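Local coordinates for protein tRNA (Guanine-N(1)-)-methyltransferase (Aquifex aeolicus, PDB 1OY5) that probably methylates N1 of guanosine-37 in various tRNAs, working as a homodimer that takes the methyl group from S-adenosyl-L-methionine, at residues 148-151 against 152-156; 221-224 against 225-229. All blocks are in the same frame, centred on the assembly; numbering follows the deposited sequence.

Contact 1 (148-151 against 152-156); sequences AVID and AVSRV
Ala152 and Val153 reach back one helical turn to Ala148 and Val149, and the i to i+4 backbone ladder continues as Ser154 N and Arg155 N bond to the carbonyls of Ile150 and Asp151. The bond from Ala152 N to Ala148 O, 2.8 Å long, is nearly straight at 171°. Ser154 doubles its own rung: its hydroxyl OG donates to Ile150 O over 2.8 Å, while its own N bonds to that oxygen at 3.1 Å. With OG beside the backbone N (chi1 -73°) the hydroxyl can fold back along the helix, and OG and N grip Ile150 O from opposite faces of its carbonyl plane. The buried hydroxyl is thereby satisfied within the turn. All of this belongs to helix 143-155 of the SPOUT-type methyltransferase domain, and it packs against the parallel sheet through Ile150 and Val153, which touch strand 6-12. Val149 packs on Leu96 of a loop, its CG1 a loose 4.4 Å from Val153 CG2. The carboxylate of Asp151 finds its partners elsewhere: OD2 is hydrogen-bonded to Tyr21 OH and OD1 to Ser140 N of the second subunit. Phe137, Ile138 and Leu139 of that subunit, from its probable S-adenosyl-L-methionine-binding loop, pack on Ala152, Arg155 and Asp151 respectively, and the aliphatic CG of Arg155 passes 3.6 Å from Asp151 O.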
loop_
_atom_site.group_PDB
_atom_site.type_symbol
_atom_site.label_atom_id
_atom_site.label_comp_id
_atom_site.label_asym_id
_atom_site.label_seq_id
_atom_site.Cartn_x
_atom_site.Cartn_y
_atom_site.Cartn_z
ATOM N N ALA A 148 -3.022 1.607 4.250
ATOM C CA ALA A 148 -3.150 0.176 4.312
ATOM C C ALA A 148 -3.392 -0.242 5.763
ATOM O O ALA A 148 -4.333 -0.951 6.067
ATOM C CB ALA A 148 -1.911 -0.458 3.796
ATOM N N VAL A 149 -2.560 0.245 6.667
ATOM C CA VAL A 149 -2.724 -0.069 8.071
ATOM C C VAL A 149 -4.146 0.325 8.599
ATOM O O VAL A 149 -4.792 -0.453 9.293
ATOM C CB VAL A 149 -1.635 0.611 8.906
ATOM C CG1 VAL A 149 -1.939 0.482 10.363
ATOM C CG2 VAL A 149 -0.278 0.011 8.622
ATOM N N ILE A 150 -4.599 1.542 8.265
ATOM C CA ILE A 150 -5.914 2.012 8.686
ATOM C C ILE A 150 -7.017 1.121 8.115
ATOM O O ILE A 150 -7.979 0.783 8.795
ATOM C CB ILE A 150 -6.112 3.465 8.245
ATOM C CG1 ILE A 150 -5.176 4.392 9.037
ATOM C CG2 ILE A 150 -7.513 3.910 8.541
ATOM C CD1 ILE A 150 -5.225 5.843 8.642
ATOM N N ASP A 151 -6.846 0.740 6.844
ATOM C CA ASP A 151 -7.791 -0.111 6.132
ATOM C C ASP A 151 -7.859 -1.497 6.748
ATOM O O ASP A 151 -8.924 -1.985 7.054
ATOM C CB ASP A 151 -7.385 -0.213 4.660
ATOM C CG ASP A 151 -8.444 -0.857 3.798
ATOM O OD1 ASP A 151 -8.475 -2.095 3.704
ATOM O OD2 ASP A 151 -9.260 -0.213 3.111
ATOM N N ALA A 152 -6.707 -2.131 6.916
ATOM C CA ALA A 152 -6.638 -3.499 7.419
ATOM C C ALA A 152 -7.244 -3.640 8.807
ATOM O O ALA A 152 -8.014 -4.565 9.076
ATOM C CB ALA A 152 -5.180 -4.002 7.419
ATOM N N VAL A 153 -6.853 -2.730 9.678
ATOM C CA VAL A 153 -7.308 -2.691 11.047
ATOM C C VAL A 153 -8.820 -2.449 11.151
ATOM O O VAL A 153 -9.531 -3.164 11.871
ATOM C CB VAL A 153 -6.550 -1.620 11.824
ATOM C CG1 VAL A 153 -7.212 -1.369 13.132
ATOM C CG2 VAL A 153 -5.099 -2.064 12.044
ATOM N N SER A 154 -9.306 -1.485 10.383
ATOM C CA SER A 154 -10.706 -1.099 10.405
ATOM C C SER A 154 -11.598 -2.219 10.003
ATOM O O SER A 154 -12.667 -2.376 10.580
ATOM C CB SER A 154 -10.969 0.074 9.469
ATOM O OG SER A 154 -10.456 1.292 9.989
ATOM N N ARG A 155 -11.182 -3.009 9.016
ATOM C CA ARG A 155 -12.047 -4.105 8.547
ATOM C C ARG A 155 -12.153 -5.301 9.509
ATOM O O ARG A 155 -13.138 -6.035 9.455
ATOM C CB ARG A 155 -11.702 -4.564 7.125
ATOM C CG ARG A 155 -10.356 -5.234 6.982
ATOM C CD ARG A 155 -10.160 -5.868 5.641
ATOM N NE ARG A 155 -11.135 -6.924 5.393
ATOM C CZ ARG A 155 -11.072 -8.143 5.913
ATOM N NH1 ARG A 155 -10.079 -8.477 6.724
ATOM N NH2 ARG A 155 -11.993 -9.043 5.611
ATOM N N VAL A 156 -11.184 -5.482 10.411
ATOM C CA VAL A 156 -11.271 -6.582 11.386
ATOM C C VAL A 156 -11.842 -6.088 12.687
ATOM O O VAL A 156 -11.824 -6.807 13.681
ATOM C CB VAL A 156 -9.914 -7.249 11.691
ATOM C CG1 VAL A 156 -9.323 -7.860 10.443
ATOM C CG2 VAL A 156 -8.970 -6.284 12.340
#

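Contact 2 (221-224 against 225-229)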
loop_
_atom_site.group_PDB
_atom_site.type_symbol
_atom_site.label_atom_id
_atom_site.label_comp_id
_atom_site.label_asym_id
_atom_site.label_seq_id
_atom_site.Cartn_x
_atom_site.Cartn_y
_atom_site.Cartn_z
ATOM N N ARG A 221 1.044 -21.231 -8.311
ATOM C CA ARG A 221 1.236 -20.502 -9.564
ATOM C C ARG A 221 0.978 -19.001 -9.430
ATOM O O ARG A 221 0.213 -18.441 -10.215
ATOM C CB ARG A 221 0.266 -21.049 -10.607
ATOM C CG ARG A 221 0.860 -21.228 -11.983
ATOM C CD ARG A 221 0.010 -22.097 -12.881
ATOM N NE ARG A 221 -0.681 -23.147 -12.133
ATOM C CZ ARG A 221 -0.084 -24.037 -11.340
ATOM N NH1 ARG A 221 1.230 -24.023 -11.166
ATOM N NH2 ARG A 221 -0.810 -24.946 -10.707
ATOM N N PRO A 222 1.507 -18.366 -8.389
ATOM C CA PRO A 222 1.402 -16.910 -8.224
ATOM C C PRO A 222 1.613 -16.136 -9.499
ATOM O O PRO A 222 0.915 -15.150 -9.773
ATOM C CB PRO A 222 2.517 -16.604 -7.230
ATOM C CG PRO A 222 2.515 -17.808 -6.329
ATOM C CD PRO A 222 2.081 -18.991 -7.185
ATOM N N ASP A 223 2.557 -16.614 -10.292
ATOM C CA ASP A 223 2.946 -15.919 -11.486
ATOM C C ASP A 223 3.075 -16.898 -12.640
ATOM O O ASP A 223 2.074 -17.264 -13.262
ATOM C CB ASP A 223 4.254 -15.181 -11.209
ATOM C CG ASP A 223 4.088 -14.094 -10.169
ATOM O OD1 ASP A 223 3.332 -13.130 -10.433
ATOM O OD2 ASP A 223 4.659 -14.131 -9.057
ATOM N N LEU A 224 4.302 -17.325 -12.921
ATOM C CA LEU A 224 4.548 -18.196 -14.053
ATOM C C LEU A 224 5.985 -18.740 -14.022
ATOM O O LEU A 224 6.398 -19.304 -13.014
ATOM C CB LEU A 224 4.216 -17.445 -15.351
ATOM C CG LEU A 224 4.534 -15.941 -15.415
ATOM C CD1 LEU A 224 4.394 -15.453 -16.843
ATOM C CD2 LEU A 224 3.652 -15.105 -14.515
ATOM N N ILE A 225 6.734 -18.580 -15.112
ATOM C CA ILE A 225 8.114 -19.073 -15.200
ATOM C C ILE A 225 9.197 -17.999 -14.919
ATOM O O ILE A 225 10.321 -18.334 -14.542
ATOM C CB ILE A 225 8.359 -19.694 -16.599
ATOM C CG1 ILE A 225 7.570 -21.005 -16.777
ATOM C CG2 ILE A 225 9.846 -19.950 -16.812
ATOM C CD1 ILE A 225 7.632 -21.579 -18.199
ATOM N N PRO A 226 8.883 -16.741 -15.234
ATOM C CA PRO A 226 9.718 -15.549 -15.013
ATOM C C PRO A 226 10.719 -15.319 -13.912
ATOM O O PRO A 226 11.756 -14.760 -14.252
ATOM C CB PRO A 226 8.677 -14.441 -14.993
ATOM C CG PRO A 226 7.793 -14.849 -16.112
ATOM C CD PRO A 226 7.753 -16.369 -16.098
ATOM N N LYS A 227 10.491 -15.648 -12.656
ATOM C CA LYS A 227 11.539 -15.290 -11.709
ATOM C C LYS A 227 12.094 -16.571 -11.118
ATOM O O LYS A 227 13.241 -16.645 -10.673
ATOM C CB LYS A 227 11.033 -14.254 -10.695
ATOM C CG LYS A 227 10.951 -14.691 -9.261
ATOM C CD LYS A 227 9.523 -14.879 -8.791
ATOM C CE LYS A 227 8.735 -13.575 -8.831
ATOM N NZ LYS A 227 7.475 -13.665 -8.041
ATOM N N ASP A 228 11.255 -17.593 -11.219
ATOM C CA ASP A 228 11.505 -18.944 -10.759
ATOM C C ASP A 228 12.877 -19.499 -11.103
ATOM O O ASP A 228 13.518 -20.155 -10.284
ATOM C CB ASP A 228 10.437 -19.819 -11.398
ATOM C CG ASP A 228 9.043 -19.300 -11.134
ATOM O OD1 ASP A 228 8.442 -19.706 -10.120
ATOM O OD2 ASP A 228 8.485 -18.462 -11.872
ATOM N N LEU A 229 13.328 -19.236 -12.317
ATOM C CA LEU A 229 14.601 -19.761 -12.777
ATOM C C LEU A 229 15.773 -19.034 -12.103
ATOM O O LEU A 229 16.822 -19.628 -11.848
ATOM C CB LEU A 229 14.682 -19.642 -14.298
ATOM C CG LEU A 229 13.763 -20.537 -15.145
ATOM C CD1 LEU A 229 12.314 -20.375 -14.760
ATOM C CD2 LEU A 229 13.934 -20.228 -16.621
#
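Leu224 and Pro226 meet in an irregular loop that follows helix 207-213, where the chain bends enough to bring Asp223 back to Lys227, four residues on. The close-packed part is apolar. The leucine side chain crosses the proline ring at about a right angle, with CG 3.3 Å from Pro226 CD and the methyl CD1 3.5 Å from Pro226 CG. Closely packed as they are, both residues face solvent, so this patch is a small surface cluster and not a core. The polar side of the bend is looser, spanned by a single bond from one long lysine chain that bends at chi2 and chi3 to bring its ammonium group to Asp223. It is nevertheless partly screened by the second subunit, whose Glu131 packs on Asp223 and whose Lys99 packs on Lys227. Without the carboxylate, as with an alanine here in place of Asp223, the Lys227 ammonium would probably lose its acidic mate and its chain would be freer to swing. In the salt bridge, Lys227 NZ lies 3.0 Å from Asp223 OD2 and approaches from above the carboxylate, 42° out of its plane.

The two contacts come in series along the chain, contact 1 closing well before contact 2 opens, and they share no helix, strand or sheet. Their centres are 30 Å apart and their nearest atoms about 20 Å. Contact 1 lies on helix 143-155 beside the parallel sheet, its centre about 7 Å from the centre of the chain; contact 2 lies in the loop after helix 207-213, its centre about 26 Å from that point. One is buried and regular, the other peripheral and irregular. What they have in common is the dimer, because both touch the second subunit. Of the residues that by similarity bind S-adenosyl-L-methionine, the Leu139 side chain is about 8 Å from that of Ala148, and the Asp136 side chain about 9 Å from that of Lys227.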